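Local coordinates for protein beta-galactosidase (Geobacillus stearothermophilus, PDB 4OIF) that probably hydrolyses terminal non-reducing beta-D-galactose residues of beta-D-galactosides, as a zinc-containing, trimeric glycoside hydrolase of family 42, at residues A[220-225]-A[421-426]; A[426-431]-A[475-480]; A[227-232]-A[271-276]. All coordinates share one frame; numbering follows the deposited sequence.

Contact 1 of 3, residues A[220-225]-A[421-426]; sequences LNLDWK and NNWALN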
loop_
_atom_site.group_PDB
_atom_site.type_symbol
_atom_site.label_atom_id
_atom_site.label_comp_id
_atom_site.label_asym_id
_atom_site.label_seq_id
_atom_site.Cartn_x
_atom_site.Cartn_y
_atom_site.Cartn_z
ATOM N N LEU A 220 -19.712 -0.300 -18.991
ATOM C CA LEU A 220 -20.096 0.780 -18.096
ATOM C C LEU A 220 -18.877 1.632 -17.759
ATOM O O LEU A 220 -18.948 2.849 -17.803
ATOM C CB LEU A 220 -20.746 0.237 -16.819
ATOM C CG LEU A 220 -20.939 1.220 -15.654
ATOM C CD1 LEU A 220 -21.725 2.465 -16.073
ATOM C CD2 LEU A 220 -21.612 0.547 -14.461
ATOM N N ASN A 221 -17.758 1.001 -17.423
ATOM C CA ASN A 221 -16.554 1.760 -17.082
ATOM C C ASN A 221 -16.096 2.663 -18.240
ATOM O O ASN A 221 -15.810 3.870 -18.060
ATOM C CB ASN A 221 -15.434 0.802 -16.668
ATOM C CG ASN A 221 -15.829 -0.083 -15.507
ATOM O OD1 ASN A 221 -16.609 0.317 -14.652
ATOM N ND2 ASN A 221 -15.279 -1.282 -15.461
ATOM N N LEU A 222 -16.061 2.066 -19.428
ATOM C CA LEU A 222 -15.667 2.742 -20.656
ATOM C C LEU A 222 -16.609 3.906 -20.975
ATOM O O LEU A 222 -16.171 5.056 -21.111
ATOM C CB LEU A 222 -15.641 1.733 -21.804
ATOM C CG LEU A 222 -15.155 2.183 -23.182
ATOM C CD1 LEU A 222 -13.756 2.790 -23.121
ATOM C CD2 LEU A 222 -15.178 0.990 -24.135
ATOM N N ASP A 223 -17.902 3.610 -21.078
ATOM C CA ASP A 223 -18.882 4.653 -21.339
ATOM C C ASP A 223 -18.843 5.755 -20.278
ATOM O O ASP A 223 -19.058 6.916 -20.604
ATOM C CB ASP A 223 -20.298 4.074 -21.441
ATOM C CG ASP A 223 -20.637 3.608 -22.848
ATOM O OD1 ASP A 223 -19.839 3.877 -23.766
ATOM O OD2 ASP A 223 -21.706 2.994 -23.040
ATOM N N TRP A 224 -18.556 5.412 -19.025
ATOM C CA TRP A 224 -18.413 6.441 -17.991
ATOM C C TRP A 224 -17.208 7.333 -18.291
ATOM O O TRP A 224 -17.310 8.544 -18.202
ATOM C CB TRP A 224 -18.294 5.838 -16.587
ATOM C CG TRP A 224 -18.012 6.889 -15.515
ATOM C CD1 TRP A 224 -16.838 7.079 -14.832
ATOM C CD2 TRP A 224 -18.910 7.894 -15.038
ATOM N NE1 TRP A 224 -16.958 8.132 -13.955
ATOM C CE2 TRP A 224 -18.219 8.649 -14.061
ATOM C CE3 TRP A 224 -20.233 8.228 -15.336
ATOM C CZ2 TRP A 224 -18.803 9.718 -13.388
ATOM C CZ3 TRP A 224 -20.813 9.294 -14.664
ATOM C CH2 TRP A 224 -20.097 10.026 -13.704
ATOM N N LYS A 225 -16.070 6.763 -18.657
ATOM C CA LYS A 225 -14.939 7.614 -19.025
ATOM C C LYS A 225 -15.286 8.525 -20.217
ATOM O O LYS A 225 -14.950 9.725 -20.215
ATOM C CB LYS A 225 -13.707 6.760 -19.320
ATOM C CG LYS A 225 -13.150 6.073 -18.076
ATOM C CD LYS A 225 -11.890 5.269 -18.372
ATOM C CE LYS A 225 -11.277 4.697 -17.096
ATOM N NZ LYS A 225 -11.831 3.362 -16.700
ATOM N N ASN A 421 -8.752 2.919 -26.377
ATOM C CA ASN A 421 -7.985 1.680 -26.315
ATOM C C ASN A 421 -7.154 1.573 -25.035
ATOM O O ASN A 421 -7.098 0.520 -24.407
ATOM C CB ASN A 421 -7.075 1.557 -27.540
ATOM C CG ASN A 421 -6.252 0.285 -27.526
ATOM O OD1 ASN A 421 -6.795 -0.820 -27.494
ATOM N ND2 ASN A 421 -4.935 0.433 -27.572
ATOM N N ASN A 422 -6.508 2.668 -24.655
ATOM C CA ASN A 422 -5.780 2.724 -23.398
ATOM C C ASN A 422 -6.700 2.398 -22.207
ATOM O O ASN A 422 -6.396 1.530 -21.381
ATOM C CB ASN A 422 -5.143 4.111 -23.237
ATOM C CG ASN A 422 -3.891 4.088 -22.379
ATOM O OD1 ASN A 422 -3.677 3.169 -21.596
ATOM N ND2 ASN A 422 -3.065 5.115 -22.514
ATOM N N TRP A 423 -7.834 3.087 -22.146
ATOM C CA TRP A 423 -8.848 2.835 -21.123
ATOM C C TRP A 423 -9.263 1.357 -21.053
ATOM O O TRP A 423 -9.160 0.706 -20.006
ATOM C CB TRP A 423 -10.083 3.707 -21.374
ATOM C CG TRP A 423 -9.835 5.186 -21.184
ATOM C CD1 TRP A 423 -8.779 5.759 -20.543
ATOM C CD2 TRP A 423 -10.657 6.272 -21.650
ATOM N NE1 TRP A 423 -8.890 7.130 -20.572
ATOM C CE2 TRP A 423 -10.031 7.471 -21.249
ATOM C CE3 TRP A 423 -11.856 6.346 -22.370
ATOM C CZ2 TRP A 423 -10.568 8.729 -21.535
ATOM C CZ3 TRP A 423 -12.390 7.599 -22.655
ATOM C CH2 TRP A 423 -11.745 8.771 -22.238
ATOM N N ALA A 424 -9.708 0.831 -22.182
ATOM C CA ALA A 424 -10.300 -0.492 -22.218
ATOM C C ALA A 424 -9.255 -1.567 -21.926
ATOM O O ALA A 424 -9.506 -2.512 -21.173
ATOM C CB ALA A 424 -10.972 -0.729 -23.570
ATOM N N LEU A 425 -8.074 -1.418 -22.505
ATOM C CA LEU A 425 -7.014 -2.372 -22.235
ATOM C C LEU A 425 -6.617 -2.335 -20.762
ATOM O O LEU A 425 -6.359 -3.381 -20.174
ATOM C CB LEU A 425 -5.801 -2.102 -23.122
ATOM C CG LEU A 425 -4.576 -2.960 -22.838
ATOM C CD1 LEU A 425 -4.920 -4.422 -22.978
ATOM C CD2 LEU A 425 -3.447 -2.590 -23.791
ATOM N N ASN A 426 -6.573 -1.140 -20.166
ATOM C CA ASN A 426 -6.198 -1.032 -18.750
ATOM C C ASN A 426 -7.238 -1.647 -17.822
ATOM O O ASN A 426 -6.887 -2.275 -16.825
ATOM C CB ASN A 426 -5.958 0.430 -18.353
ATOM C CG ASN A 426 -4.572 0.910 -18.723
ATOM O OD1 ASN A 426 -3.670 0.108 -18.955
ATOM N ND2 ASN A 426 -4.398 2.218 -18.794
HETATM O O HOH W 1 -12.337 1.505 -18.992
HETATM O O HOH W 2 -9.941 1.827 -17.185
#
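The indole of W423 receives the aliphatic chain of K225 over one face and a methyl of L222 at its edge. CD of K225 makes a CH-pi contact with the five-membered ring, 3.7 Å from its centroid and 19° off the normal, while CB of K225 lies 3.6 Å from W423 CE3, over the six-membered half. The two side chains run past each other in opposite directions, each leaving its own helix toward the other. CG of L222, anti to the backbone N (chi1 -176°), sends CD1 near the ring plane, 4.1 Å from W423 CE3; leucine and indole cross at about a right angle. NE1 of W423 is bonded to the carbonyl O of Q267.

A late bend in the lysine chain (chi4 88°) turns its ammonium off the ring. In the conformer described, water may bridge K225 NZ to W423 O, though the detail is uncertain.

This buried packing joins helix 218-246 of the TIM-barrel domain to helix 419-427 of the trimerisation domain. Across 220-225 and 421-426 there is no direct hydrogen bond: the lysine methylenes pack on the aromatic face, while the ammonium probably reaches the neighbouring helix through water.

Contact 2 of 3, residues A[426-431]-A[475-480]; sequences NDAQGF and MLYLVS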
loop_
_atom_site.group_PDB
_atom_site.type_symbol
_atom_site.label_atom_id
_atom_site.label_comp_id
_atom_site.label_asym_id
_atom_site.label_seq_id
_atom_site.Cartn_x
_atom_site.Cartn_y
_atom_site.Cartn_z
ATOM N N ASN A 426 -6.573 -1.140 -20.166
ATOM C CA ASN A 426 -6.198 -1.032 -18.750
ATOM C C ASN A 426 -7.238 -1.647 -17.822
ATOM O O ASN A 426 -6.887 -2.275 -16.825
ATOM C CB ASN A 426 -5.958 0.430 -18.353
ATOM C CG ASN A 426 -4.572 0.910 -18.723
ATOM O OD1 ASN A 426 -3.670 0.108 -18.955
ATOM N ND2 ASN A 426 -4.398 2.218 -18.794
ATOM N N ASP A 427 -8.514 -1.481 -18.165
ATOM C CA ASP A 427 -9.601 -2.027 -17.360
ATOM C C ASP A 427 -9.797 -3.535 -17.497
ATOM O O ASP A 427 -10.383 -4.169 -16.620
ATOM C CB ASP A 427 -10.915 -1.344 -17.714
ATOM C CG ASP A 427 -11.953 -1.523 -16.643
ATOM O OD1 ASP A 427 -11.644 -1.182 -15.483
ATOM O OD2 ASP A 427 -13.062 -2.024 -16.948
ATOM N N ALA A 428 -9.312 -4.098 -18.596
ATOM C CA ALA A 428 -9.555 -5.503 -18.924
ATOM C C ALA A 428 -8.982 -6.477 -17.893
ATOM O O ALA A 428 -7.891 -6.283 -17.368
ATOM C CB ALA A 428 -8.998 -5.815 -20.319
ATOM N N GLN A 429 -9.742 -7.522 -17.597
ATOM C CA GLN A 429 -9.259 -8.595 -16.742
ATOM C C GLN A 429 -8.587 -9.656 -17.613
ATOM O O GLN A 429 -9.258 -10.409 -18.336
ATOM C CB GLN A 429 -10.404 -9.195 -15.927
ATOM C CG GLN A 429 -10.922 -8.253 -14.866
ATOM C CD GLN A 429 -9.930 -8.058 -13.728
ATOM O OE1 GLN A 429 -9.362 -9.019 -13.210
ATOM N NE2 GLN A 429 -9.714 -6.814 -13.339
ATOM N N GLY A 430 -7.260 -9.701 -17.561
ATOM C CA GLY A 430 -6.502 -10.576 -18.436
ATOM C C GLY A 430 -5.083 -10.088 -18.663
ATOM O O GLY A 430 -4.695 -9.027 -18.168
ATOM N N PHE A 431 -4.313 -10.866 -19.418
ATOM C CA PHE A 431 -2.895 -10.596 -19.615
ATOM C C PHE A 431 -2.185 -10.500 -18.271
ATOM O O PHE A 431 -2.389 -11.333 -17.388
ATOM C CB PHE A 431 -2.719 -9.317 -20.437
ATOM C CG PHE A 431 -3.641 -9.244 -21.630
ATOM C CD1 PHE A 431 -3.428 -10.061 -22.745
ATOM C CD2 PHE A 431 -4.724 -8.384 -21.638
ATOM C CE1 PHE A 431 -4.271 -10.014 -23.850
ATOM C CE2 PHE A 431 -5.583 -8.329 -22.743
ATOM C CZ PHE A 431 -5.350 -9.148 -23.851
ATOM N N MET A 475 -0.409 -2.893 -30.198
ATOM C CA MET A 475 -1.379 -3.214 -29.144
ATOM C C MET A 475 -2.698 -2.460 -29.304
ATOM O O MET A 475 -3.182 -1.831 -28.359
ATOM C CB MET A 475 -0.795 -2.907 -27.768
ATOM C CG MET A 475 0.486 -3.634 -27.483
ATOM S SD MET A 475 1.100 -3.271 -25.831
ATOM C CE MET A 475 -0.177 -4.081 -24.877
ATOM N N LEU A 476 -3.250 -2.493 -30.512
ATOM C CA LEU A 476 -4.516 -1.830 -30.778
ATOM C C LEU A 476 -5.638 -2.776 -30.391
ATOM O O LEU A 476 -6.446 -3.171 -31.234
ATOM C CB LEU A 476 -4.623 -1.422 -32.243
ATOM C CG LEU A 476 -5.754 -0.429 -32.536
ATOM C CD1 LEU A 476 -5.558 0.859 -31.755
ATOM C CD2 LEU A 476 -5.844 -0.156 -34.025
ATOM N N TYR A 477 -5.648 -3.138 -29.108
ATOM C CA TYR A 477 -6.567 -4.106 -28.515
ATOM C C TYR A 477 -8.016 -3.807 -28.866
ATOM O O TYR A 477 -8.731 -4.670 -29.352
ATOM C CB TYR A 477 -6.339 -4.119 -27.002
ATOM C CG TYR A 477 -7.454 -4.636 -26.120
ATOM C CD1 TYR A 477 -7.569 -5.992 -25.829
ATOM C CD2 TYR A 477 -8.352 -3.757 -25.514
ATOM C CE1 TYR A 477 -8.575 -6.467 -24.995
ATOM C CE2 TYR A 477 -9.356 -4.220 -24.675
ATOM C CZ TYR A 477 -9.461 -5.578 -24.423
ATOM O OH TYR A 477 -10.465 -6.051 -23.604
ATOM N N LEU A 478 -8.436 -2.574 -28.637
ATOM C CA LEU A 478 -9.753 -2.125 -29.050
ATOM C C LEU A 478 -9.686 -1.406 -30.396
ATOM O O LEU A 478 -8.880 -0.502 -30.571
ATOM C CB LEU A 478 -10.345 -1.200 -27.986
ATOM C CG LEU A 478 -11.707 -0.556 -28.243
ATOM C CD1 LEU A 478 -12.444 -0.384 -26.923
ATOM C CD2 LEU A 478 -11.565 0.786 -28.976
ATOM N N VAL A 479 -10.549 -1.793 -31.333
ATOM C CA VAL A 479 -10.616 -1.134 -32.636
ATOM C C VAL A 479 -11.988 -1.368 -33.284
ATOM O O VAL A 479 -12.523 -2.468 -33.245
ATOM C CB VAL A 479 -9.485 -1.632 -33.577
ATOM C CG1 VAL A 479 -9.690 -3.101 -33.948
ATOM C CG2 VAL A 479 -9.392 -0.753 -34.814
ATOM N N SER A 480 -12.562 -0.331 -33.874
ATOM C CA SER A 480 -13.879 -0.453 -34.488
ATOM C C SER A 480 -13.793 -1.054 -35.881
ATOM O O SER A 480 -12.723 -1.074 -36.492
ATOM C CB SER A 480 -14.575 0.920 -34.558
ATOM O OG SER A 480 -13.977 1.780 -35.527
#
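Y477 lays the hydroxyl end of its ring against the methyl of A428, with A428 CB 3.6 Å from Y477 OH and 4.1 Å from Y477 CZ. F431 comes to another part of the same phenol: its CE2 stands 4.2 Å from Y477 CE1, and the tyrosine carbon lies near the plane of the phenylalanine ring, at its edge. The long axes of the two side chains are oblique to one another, and the contact is a loose apolar touch. CG of Y477 is anti to the backbone N (chi1 158°), which carries the ring from the 475-480 loop across to the chain that leaves helix 419-427.

The phenol oxygen has its polar partners elsewhere: D510, and K371 of a second subunit. F372 of that subunit also packs on Y477, and K371 on A428, so the small cluster is part of the subunit interface made by the trimerisation domain.

A428 is the first residue after helix 419-427 to leave helical backbone angles, and Y477 also rests on N421 and L425 of that helix. F431 reaches on to strand 527-534, while the 475-480 loop connects strand 470-473 to helix 481-492, where S480 is the N-cap.

Contact 3 of 3, residues A[227-232]-A[271-276]; sequences FVTDQT and YSKFAK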
loop_
_atom_site.group_PDB
_atom_site.type_symbol
_atom_site.label_atom_id
_atom_site.label_comp_id
_atom_site.label_asym_id
_atom_site.label_seq_id
_atom_site.Cartn_x
_atom_site.Cartn_y
_atom_site.Cartn_z
ATOM N N PHE A 227 -18.228 9.633 -21.028
ATOM C CA PHE A 227 -19.130 10.664 -20.550
ATOM C C PHE A 227 -18.375 11.715 -19.769
ATOM O O PHE A 227 -18.721 12.872 -19.816
ATOM C CB PHE A 227 -20.238 10.092 -19.672
ATOM C CG PHE A 227 -20.940 11.139 -18.846
ATOM C CD1 PHE A 227 -21.910 11.943 -19.408
ATOM C CD2 PHE A 227 -20.609 11.331 -17.519
ATOM C CE1 PHE A 227 -22.550 12.916 -18.654
ATOM C CE2 PHE A 227 -21.239 12.299 -16.768
ATOM C CZ PHE A 227 -22.215 13.089 -17.333
ATOM N N VAL A 228 -17.358 11.308 -19.031
ATOM C CA VAL A 228 -16.565 12.251 -18.265
ATOM C C VAL A 228 -15.892 13.227 -19.229
ATOM O O VAL A 228 -15.920 14.467 -19.020
ATOM C CB VAL A 228 -15.520 11.522 -17.389
ATOM C CG1 VAL A 228 -14.478 12.509 -16.856
ATOM C CG2 VAL A 228 -16.225 10.768 -16.253
ATOM N N THR A 229 -15.318 12.675 -20.299
ATOM C CA THR A 229 -14.754 13.531 -21.338
ATOM C C THR A 229 -15.795 14.491 -21.944
ATOM O O THR A 229 -15.587 15.713 -21.973
ATOM C CB THR A 229 -14.122 12.701 -22.467
ATOM O OG1 THR A 229 -12.882 12.160 -22.003
ATOM C CG2 THR A 229 -13.850 13.573 -23.696
ATOM N N ASP A 230 -16.918 13.941 -22.394
ATOM C CA ASP A 230 -17.963 14.747 -23.012
ATOM C C ASP A 230 -18.494 15.840 -22.089
ATOM O O ASP A 230 -18.688 16.964 -22.512
ATOM C CB ASP A 230 -19.120 13.867 -23.475
ATOM C CG ASP A 230 -18.844 13.196 -24.809
ATOM O OD1 ASP A 230 -17.835 13.552 -25.453
ATOM O OD2 ASP A 230 -19.635 12.316 -25.214
ATOM N N GLN A 231 -18.722 15.514 -20.830
ATOM C CA GLN A 231 -19.285 16.464 -19.910
ATOM C C GLN A 231 -18.266 17.551 -19.562
ATOM O O GLN A 231 -18.633 18.734 -19.386
ATOM C CB GLN A 231 -19.797 15.739 -18.653
ATOM C CG GLN A 231 -20.653 16.612 -17.739
ATOM C CD GLN A 231 -22.011 16.975 -18.278
ATOM O OE1 GLN A 231 -22.186 17.231 -19.466
ATOM N NE2 GLN A 231 -22.997 17.015 -17.386
ATOM N N THR A 232 -16.990 17.162 -19.514
ATOM C CA THR A 232 -15.909 18.139 -19.349
ATOM C C THR A 232 -15.870 19.126 -20.533
ATOM O O THR A 232 -15.845 20.350 -20.339
ATOM C CB THR A 232 -14.548 17.433 -19.207
ATOM O OG1 THR A 232 -14.531 16.699 -17.985
ATOM C CG2 THR A 232 -13.410 18.425 -19.190
ATOM N N TYR A 271 -8.060 13.490 -25.153
ATOM C CA TYR A 271 -7.613 14.725 -25.781
ATOM C C TYR A 271 -7.818 14.727 -27.294
ATOM O O TYR A 271 -7.832 15.791 -27.914
ATOM C CB TYR A 271 -6.141 14.978 -25.473
ATOM C CG TYR A 271 -5.859 15.465 -24.079
ATOM C CD1 TYR A 271 -6.839 16.110 -23.334
ATOM C CD2 TYR A 271 -4.607 15.278 -23.505
ATOM C CE1 TYR A 271 -6.580 16.559 -22.062
ATOM C CE2 TYR A 271 -4.340 15.718 -22.235
ATOM C CZ TYR A 271 -5.328 16.364 -21.517
ATOM O OH TYR A 271 -5.046 16.813 -20.249
ATOM N N SER A 272 -7.964 13.548 -27.897
ATOM C CA SER A 272 -8.148 13.493 -29.343
ATOM C C SER A 272 -9.517 14.073 -29.688
ATOM O O SER A 272 -9.749 14.541 -30.798
ATOM C CB SER A 272 -8.014 12.069 -29.875
ATOM O OG SER A 272 -9.157 11.298 -29.591
ATOM N N LYS A 273 -10.409 14.048 -28.705
ATOM C CA LYS A 273 -11.749 14.599 -28.833
ATOM C C LYS A 273 -11.772 16.065 -28.421
ATOM O O LYS A 273 -12.517 16.869 -28.999
ATOM C CB LYS A 273 -12.737 13.782 -27.976
ATOM C CG LYS A 273 -14.177 13.803 -28.458
ATOM C CD LYS A 273 -15.063 12.957 -27.556
ATOM C CE LYS A 273 -16.423 12.699 -28.190
ATOM N NZ LYS A 273 -17.050 13.976 -28.640
ATOM N N PHE A 274 -10.957 16.409 -27.421
ATOM C CA PHE A 274 -10.974 17.758 -26.845
ATOM C C PHE A 274 -10.302 18.717 -27.844
ATOM O O PHE A 274 -10.708 19.880 -27.985
ATOM C CB PHE A 274 -10.253 17.787 -25.484
ATOM C CG PHE A 274 -10.704 18.904 -24.555
ATOM C CD1 PHE A 274 -10.967 18.646 -23.219
ATOM C CD2 PHE A 274 -10.950 20.182 -25.037
ATOM C CE1 PHE A 274 -11.389 19.661 -22.369
ATOM C CE2 PHE A 274 -11.379 21.201 -24.198
ATOM C CZ PHE A 274 -11.605 20.935 -22.861
ATOM N N ALA A 275 -9.281 18.216 -28.541
ATOM C CA ALA A 275 -8.488 19.028 -29.464
ATOM C C ALA A 275 -9.349 19.700 -30.529
ATOM O O ALA A 275 -9.073 20.835 -30.943
ATOM C CB ALA A 275 -7.415 18.177 -30.115
ATOM N N LYS A 276 -10.384 18.984 -30.970
ATOM C CA LYS A 276 -11.329 19.512 -31.952
ATOM C C LYS A 276 -12.036 20.773 -31.451
ATOM O O LYS A 276 -12.570 21.535 -32.246
ATOM C CB LYS A 276 -12.379 18.467 -32.319
ATOM C CG LYS A 276 -11.848 17.144 -32.869
ATOM C CD LYS A 276 -13.010 16.257 -33.297
ATOM C CE LYS A 276 -12.604 14.798 -33.384
ATOM N NZ LYS A 276 -11.341 14.677 -34.150
HETATM O O HOH W 3 -17.897 16.024 -26.935
#
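Two helices of the catalytic TIM-barrel domain meet here, the long helix 218-246 and the short helix 271-274, through a salt bridge at one end and apolar packing at the other. D230 and K273 form the charged pair: D230 OD1 is 3.3 Å from K273 NZ, and the side chains cross at about a right angle. A water donates to D230 OD1 and accepts from K273 NZ, closing a small triangle. The lysine runs extended before bending at its last torsion (chi4 -51°), and its CE passes 3.2 Å from the same carboxylate oxygen. The other oxygen, D230 OD2, takes a hydrogen bond from W175 NE1, which helps fix the rotation of the carboxylate.

Next to the charged pair, CG2 of T229 packs 4.1 Å from K273 CD, while its OG1 is hydrogen-bonded to the backbone N of D270. One turn further on, T232 sends CG2 to F274, 4.0 Å from CE1, with the side chains crossing roughly perpendicularly. The T232 hydroxyl turns back instead onto its own helix, giving a 2.8 Å bond from OG1 to V228 O, tilted 34° from the carbonyl plane. V228 O also accepts from T232 N, and the two donors arrive from opposite faces of that plane. Replacing this threonine with an alanine removes both methyl and hydroxyl, and would probably leave a gap beside F274 and deprive V228 O of its second donor.

F274 itself lies against T254 and F256 of strand 252-259 and meets F236 edge-to-face. Helix 218-246 followed by strand 252-259, with F274 packed between them, is the layering of a TIM barrel, in which helices surround a curved parallel sheet.

How the contacts relate
Helix 218-246 carries one side of both contact 1 and contact 3, whose centres lie about 14 Å apart and which meet where W423 CH2 packs against T229 OG1. Helix 419-427 in turn ties contact 1 to contact 2, their centres about 9 Å apart, through shared N426 and through probable hydrogen bonds N421 to L478 and N221 to D427. Contacts 2 and 3, with centres about 21 Å apart, do not touch. Along the chain, contact 3 is made entirely between the two halves of contact 1, and contact 2 follows. The series thus passes from packing inside the TIM-barrel domain, across its junction with the trimerisation domain, to a site within the latter bordering a second subunit.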